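Local coordinates for protein putative trimethylamine methyltransferase (Rhizobium meliloti, PDB 4YYC) that probably transfers methyl groups, as a member of the trimethylamine methyltransferase family, at residues A[42-47]-A[419-424]; A[199-204]-A[499-504]. One frame throughout, in Å; residues are numbered along the deposited sequence.

In the fold
The two contacts, both partly buried, have their centres about 18 Å (contact 1) and about 22 Å (contact 2) from the centre of the chain. They sit about 29 Å apart centre to centre and about 13 Å between nearest atoms, so neither touches the other. Along the chain their segments alternate: 42-47, 199-204, 419-424, 499-504. Each brings a late segment back onto an earlier one, contact 1 joining an edge strand to the region at the end of helix 404-420, contact 2 joining the end of helix 192-202 to the lead-in of helix 503-518. Contact 1 also borders the second subunit, through Lys419, Met420 and Val424; no other chain reaches the segments of contact 2.

Contact 1: residues A[42-47]-A[419-424]; sequences PYIQRR and KMAEGV
The type I beta turn Met420-Gly423, at the end of the region of helix 404-420, presents Ala421 to Ile44 and Arg47 on and just after the short edge strand 44-45. Ala421 uses both its carbonyl and its methyl. Ala421 O accepts a nearly straight hydrogen bond from Arg47 N (2.9 Å, 170° at the hydrogen), and the C=O points almost straight at the donor. Ala421 CB meets Ile44 CG2 at 3.5 Å, closer than carbon atoms usually pack; that branch of Ile44 lies anti to the backbone N. Arg46 adds its CG, 4.1 Å from Ala421 CB, before the side chain turns away to bond Thr135 OG1 and the carbonyls of Gly132 and Ala134. Farther along, Arg47 CB rests 3.5 Å from Glu422 O. Gly423 then turns out of the helical path with positive phi (71°). Strand 44-45 also pairs antiparallel with strand 134-137, through Ile44 and Thr135. Near a helix end, carbonyls tend to lose their in-helix donors; here Arg47 N supplies one to Ala421 O, and the methyl contact beside it joins the edge strand to the turn by apolar packing as well.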
loop_
_atom_site.group_PDB
_atom_site.type_symbol
_atom_site.label_atom_id
_atom_site.label_comp_id
_atom_site.label_asym_id
_atom_site.label_seq_id
_atom_site.Cartn_x
_atom_site.Cartn_y
_atom_site.Cartn_z
ATOM N N PRO A 42 -17.151 -12.254 -8.989
ATOM C CA PRO A 42 -16.925 -13.359 -8.066
ATOM C C PRO A 42 -15.631 -13.171 -7.299
ATOM O O PRO A 42 -14.870 -12.223 -7.549
ATOM C CB PRO A 42 -16.818 -14.564 -8.985
ATOM C CG PRO A 42 -16.268 -13.994 -10.198
ATOM C CD PRO A 42 -16.846 -12.618 -10.366
ATOM N N TYR A 43 -15.424 -14.026 -6.320
ATOM C CA TYR A 43 -14.230 -14.004 -5.498
ATOM C C TYR A 43 -12.961 -13.905 -6.342
ATOM O O TYR A 43 -12.888 -14.435 -7.437
ATOM C CB TYR A 43 -14.176 -15.213 -4.556
ATOM C CG TYR A 43 -13.991 -16.536 -5.204
ATOM C CD1 TYR A 43 -15.076 -17.262 -5.677
ATOM C CD2 TYR A 43 -12.718 -17.075 -5.401
ATOM C CE1 TYR A 43 -14.893 -18.478 -6.283
ATOM C CE2 TYR A 43 -12.537 -18.290 -6.020
ATOM C CZ TYR A 43 -13.629 -18.982 -6.452
ATOM O OH TYR A 43 -13.474 -20.207 -7.076
ATOM N N ILE A 44 -11.972 -13.234 -5.785
ATOM C CA ILE A 44 -10.677 -13.090 -6.444
ATOM C C ILE A 44 -9.937 -14.436 -6.488
ATOM O O ILE A 44 -9.854 -15.133 -5.476
ATOM C CB ILE A 44 -9.788 -12.089 -5.662
ATOM C CG1 ILE A 44 -10.372 -10.665 -5.785
ATOM C CG2 ILE A 44 -8.369 -12.165 -6.145
ATOM C CD1 ILE A 44 -9.853 -9.734 -4.754
ATOM N N GLN A 45 -9.374 -14.756 -7.657
ATOM C CA GLN A 45 -8.428 -15.859 -7.778
ATOM C C GLN A 45 -7.089 -15.207 -8.083
ATOM O O GLN A 45 -6.876 -14.733 -9.198
ATOM C CB GLN A 45 -8.809 -16.821 -8.899
ATOM C CG GLN A 45 -10.063 -17.558 -8.563
ATOM C CD GLN A 45 -10.487 -18.523 -9.636
ATOM O OE1 GLN A 45 -9.659 -19.267 -10.197
ATOM N NE2 GLN A 45 -11.782 -18.564 -9.908
ATOM N N ARG A 46 -6.193 -15.177 -7.101
ATOM C CA ARG A 46 -4.904 -14.500 -7.271
ATOM C C ARG A 46 -3.991 -15.196 -8.239
ATOM O O ARG A 46 -3.812 -16.413 -8.133
ATOM C CB ARG A 46 -4.169 -14.349 -5.915
ATOM C CG ARG A 46 -4.724 -13.247 -5.029
ATOM C CD ARG A 46 -4.093 -13.260 -3.650
ATOM N NE ARG A 46 -4.754 -14.252 -2.783
ATOM C CZ ARG A 46 -4.273 -15.445 -2.422
ATOM N NH1 ARG A 46 -5.021 -16.202 -1.658
ATOM N NH2 ARG A 46 -3.075 -15.888 -2.802
ATOM N N ARG A 47 -3.473 -14.434 -9.209
ATOM C CA ARG A 47 -2.477 -14.924 -10.166
ATOM C C ARG A 47 -1.106 -14.414 -9.762
ATOM O O ARG A 47 -0.093 -14.871 -10.285
ATOM C CB ARG A 47 -2.797 -14.462 -11.588
ATOM C CG ARG A 47 -4.198 -14.773 -12.090
ATOM C CD ARG A 47 -4.538 -16.234 -11.977
ATOM N NE ARG A 47 -5.819 -16.512 -12.614
ATOM C CZ ARG A 47 -6.630 -17.495 -12.250
ATOM N NH1 ARG A 47 -7.776 -17.665 -12.881
ATOM N NH2 ARG A 47 -6.291 -18.298 -11.251
ATOM N N LYS A 419 -8.574 -6.186 -9.471
ATOM C CA LYS A 419 -7.910 -6.102 -10.779
ATOM C C LYS A 419 -6.407 -6.400 -10.654
ATOM O O LYS A 419 -5.853 -7.136 -11.485
ATOM C CB LYS A 419 -8.176 -4.730 -11.387
ATOM C CG LYS A 419 -7.501 -4.493 -12.724
ATOM C CD LYS A 419 -8.038 -5.469 -13.802
ATOM C CE LYS A 419 -7.359 -5.207 -15.145
ATOM N NZ LYS A 419 -7.547 -3.779 -15.543
HETATM N N MSE A 420 -5.751 -5.849 -9.626
HETATM C CA MSE A 420 -4.316 -6.085 -9.366
HETATM C C MSE A 420 -4.009 -7.549 -9.281
HETATM O O MSE A 420 -2.989 -8.041 -9.779
HETATM C CB MSE A 420 -3.906 -5.392 -8.054
HETATM C CG MSE A 420 -2.461 -5.621 -7.604
HETATM SE SE MSE A 420 -1.390 -4.388 -8.701
HETATM C CE MSE A 420 -2.063 -2.859 -7.651
ATOM N N ALA A 421 -4.880 -8.282 -8.605
ATOM C CA ALA A 421 -4.691 -9.715 -8.354
ATOM C C ALA A 421 -4.592 -10.540 -9.603
ATOM O O ALA A 421 -4.050 -11.643 -9.535
ATOM C CB ALA A 421 -5.841 -10.213 -7.505
ATOM N N GLU A 422 -5.084 -10.029 -10.729
ATOM C CA GLU A 422 -5.005 -10.759 -12.021
ATOM C C GLU A 422 -3.593 -10.757 -12.568
ATOM O O GLU A 422 -3.285 -11.548 -13.467
ATOM C CB GLU A 422 -5.926 -10.156 -13.063
ATOM C CG GLU A 422 -7.398 -10.158 -12.695
ATOM C CD GLU A 422 -8.244 -9.469 -13.766
ATOM O OE1 GLU A 422 -7.688 -8.989 -14.776
ATOM O OE2 GLU A 422 -9.471 -9.391 -13.591
ATOM N N GLY A 423 -2.751 -9.859 -12.078
ATOM C CA GLY A 423 -1.336 -9.806 -12.499
ATOM C C GLY A 423 -1.186 -9.311 -13.931
ATOM O O GLY A 423 -2.065 -8.615 -14.459
ATOM N N VAL A 424 -0.085 -9.691 -14.561
ATOM C CA VAL A 424 0.295 -9.110 -15.867
ATOM C C VAL A 424 -0.124 -10.019 -16.999
ATOM O O VAL A 424 0.282 -11.191 -17.027
ATOM C CB VAL A 424 1.803 -8.882 -15.963
ATOM C CG1 VAL A 424 2.187 -8.276 -17.329
ATOM C CG2 VAL A 424 2.257 -7.972 -14.847
#

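Contact 2: residues A[199-204]-A[499-504]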
loop_
_atom_site.group_PDB
_atom_site.type_symbol
_atom_site.label_atom_id
_atom_site.label_comp_id
_atom_site.label_asym_id
_atom_site.label_seq_id
_atom_site.Cartn_x
_atom_site.Cartn_y
_atom_site.Cartn_z
ATOM N N SER A 199 -31.639 -10.041 7.721
ATOM C CA SER A 199 -31.244 -8.940 6.810
ATOM C C SER A 199 -30.283 -9.415 5.721
ATOM O O SER A 199 -30.404 -9.032 4.566
ATOM C CB SER A 199 -30.633 -7.774 7.606
ATOM O OG SER A 199 -31.613 -7.239 8.448
ATOM N N HIS A 200 -29.325 -10.272 6.080
ATOM C CA HIS A 200 -28.403 -10.859 5.104
ATOM C C HIS A 200 -29.112 -11.737 4.077
ATOM O O HIS A 200 -28.616 -11.912 2.979
ATOM C CB HIS A 200 -27.296 -11.650 5.800
ATOM C CG HIS A 200 -26.315 -10.785 6.550
ATOM N ND1 HIS A 200 -25.442 -9.936 5.905
ATOM C CD2 HIS A 200 -26.071 -10.631 7.871
ATOM C CE1 HIS A 200 -24.706 -9.305 6.795
ATOM N NE2 HIS A 200 -25.061 -9.712 7.997
ATOM N N ILE A 201 -30.263 -12.285 4.437
ATOM C CA ILE A 201 -31.018 -13.141 3.516
ATOM C C ILE A 201 -31.943 -12.328 2.648
ATOM O O ILE A 201 -32.036 -12.603 1.440
ATOM C CB ILE A 201 -31.778 -14.245 4.289
ATOM C CG1 ILE A 201 -30.802 -15.083 5.098
ATOM C CG2 ILE A 201 -32.597 -15.086 3.321
ATOM C CD1 ILE A 201 -31.417 -15.969 6.157
ATOM N N ARG A 202 -32.634 -11.369 3.263
ATOM C CA ARG A 202 -33.676 -10.584 2.566
ATOM C C ARG A 202 -33.053 -9.560 1.605
ATOM O O ARG A 202 -33.574 -9.346 0.507
ATOM C CB ARG A 202 -34.582 -9.900 3.607
ATOM C CG ARG A 202 -35.732 -9.026 3.090
ATOM C CD ARG A 202 -36.724 -9.758 2.185
ATOM N NE ARG A 202 -36.109 -9.911 0.891
ATOM C CZ ARG A 202 -36.683 -10.258 -0.240
ATOM N NH1 ARG A 202 -38.001 -10.435 -0.348
ATOM N NH2 ARG A 202 -35.862 -10.356 -1.284
ATOM N N TYR A 203 -31.945 -8.932 2.007
ATOM C CA TYR A 203 -31.394 -7.801 1.271
ATOM C C TYR A 203 -30.153 -8.136 0.484
ATOM O O TYR A 203 -29.620 -7.277 -0.242
ATOM C CB TYR A 203 -31.151 -6.630 2.203
ATOM C CG TYR A 203 -32.432 -6.142 2.849
ATOM C CD1 TYR A 203 -33.355 -5.420 2.118
ATOM C CD2 TYR A 203 -32.738 -6.450 4.167
ATOM C CE1 TYR A 203 -34.538 -4.984 2.707
ATOM C CE2 TYR A 203 -33.920 -6.040 4.773
ATOM C CZ TYR A 203 -34.807 -5.294 4.043
ATOM O OH TYR A 203 -35.993 -4.895 4.637
ATOM N N SER A 204 -29.708 -9.389 0.560
ATOM C CA SER A 204 -28.521 -9.808 -0.206
ATOM C C SER A 204 -28.691 -11.267 -0.599
ATOM O O SER A 204 -29.534 -11.974 -0.009
ATOM C CB SER A 204 -27.287 -9.689 0.662
ATOM O OG SER A 204 -26.122 -9.866 -0.133
ATOM N N PRO A 499 -32.576 -8.670 -4.082
ATOM C CA PRO A 499 -32.522 -9.934 -4.811
ATOM C C PRO A 499 -33.731 -10.802 -4.450
ATOM O O PRO A 499 -34.177 -10.801 -3.316
ATOM C CB PRO A 499 -31.240 -10.593 -4.312
ATOM C CG PRO A 499 -30.949 -9.961 -3.015
ATOM C CD PRO A 499 -31.551 -8.582 -3.031
ATOM N N TYR A 500 -34.221 -11.562 -5.407
ATOM C CA TYR A 500 -35.370 -12.416 -5.192
ATOM C C TYR A 500 -35.197 -13.360 -4.017
ATOM O O TYR A 500 -34.126 -13.918 -3.825
ATOM C CB TYR A 500 -35.593 -13.258 -6.433
ATOM C CG TYR A 500 -36.740 -14.200 -6.322
ATOM C CD1 TYR A 500 -38.042 -13.741 -6.481
ATOM C CD2 TYR A 500 -36.542 -15.553 -6.021
ATOM C CE1 TYR A 500 -39.115 -14.600 -6.369
ATOM C CE2 TYR A 500 -37.604 -16.416 -5.892
ATOM C CZ TYR A 500 -38.893 -15.940 -6.082
ATOM O OH TYR A 500 -39.955 -16.795 -5.998
ATOM N N LEU A 501 -36.255 -13.518 -3.234
ATOM C CA LEU A 501 -36.315 -14.536 -2.193
ATOM C C LEU A 501 -37.636 -15.284 -2.312
ATOM O O LEU A 501 -38.692 -14.669 -2.257
ATOM C CB LEU A 501 -36.202 -13.892 -0.816
ATOM C CG LEU A 501 -36.275 -14.788 0.437
ATOM C CD1 LEU A 501 -35.177 -15.832 0.469
ATOM C CD2 LEU A 501 -36.223 -13.968 1.720
ATOM N N ASP A 502 -37.580 -16.604 -2.447
ATOM C CA ASP A 502 -38.794 -17.424 -2.476
ATOM C C ASP A 502 -39.770 -17.040 -1.342
ATOM O O ASP A 502 -39.424 -17.107 -0.157
ATOM C CB ASP A 502 -38.388 -18.890 -2.385
ATOM C CG ASP A 502 -39.559 -19.857 -2.323
ATOM O OD1 ASP A 502 -40.749 -19.476 -2.192
ATOM O OD2 ASP A 502 -39.265 -21.069 -2.384
ATOM N N PRO A 503 -41.010 -16.660 -1.695
ATOM C CA PRO A 503 -41.938 -16.259 -0.628
ATOM C C PRO A 503 -42.240 -17.309 0.432
ATOM O O PRO A 503 -42.443 -16.948 1.585
ATOM C CB PRO A 503 -43.201 -15.872 -1.394
ATOM C CG PRO A 503 -43.061 -16.556 -2.718
ATOM C CD PRO A 503 -41.620 -16.544 -3.027
ATOM N N ALA A 504 -42.229 -18.586 0.074
ATOM C CA ALA A 504 -42.377 -19.654 1.049
ATOM C C ALA A 504 -41.232 -19.678 2.062
ATOM O O ALA A 504 -41.442 -19.882 3.266
ATOM C CB ALA A 504 -42.474 -20.997 0.341
HETATM O O HOH W 1 -38.366 -11.457 -3.643
#
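Pro499, in the lead-in to helix 503-518, packs its ring against the backbone of Tyr203 and Ser204, just past the end of helix 192-202, where the chain heads for strand 208-209. This is the close side. Pro499 CG lies 3.6 Å from Ser204 C, and Pro499 CD is equally near Tyr203 O, which takes a hydrogen bond from Tyr496 OH. Ile201 and Leu501 cross at a slant, with Ile201 CG2 3.9 Å from Leu501 CD1. Arg122 ties the two backbones together, bonding Ser204 O through NE and Tyr500 O through NH1. Arg202 O, buried by the contact, has no partner in the model.

The looser side belongs to the Arg202 side chain, which has two conformers. In the one described, CG is anti to the backbone N (chi1 180°), and bends at chi2 and chi3 carry the chain back, with Leu501 CB over one face of the guanidinium, 3.7 Å from Arg202 CZ. Arg202 NH2 comes within 2.7 Å of Pro499 O, but at a poor angle for a hydrogen bond and in one of two conformers, so the approach is doubtful. A water accepts from Leu501 N at 3.0 Å and only weakly from Arg202 NH1. Farther along the chain, Asp502 N-caps helix 503-518: Ala504 N donates to Asp502 OD1 at 2.8 Å, approaching from 47° above the carboxylate plane.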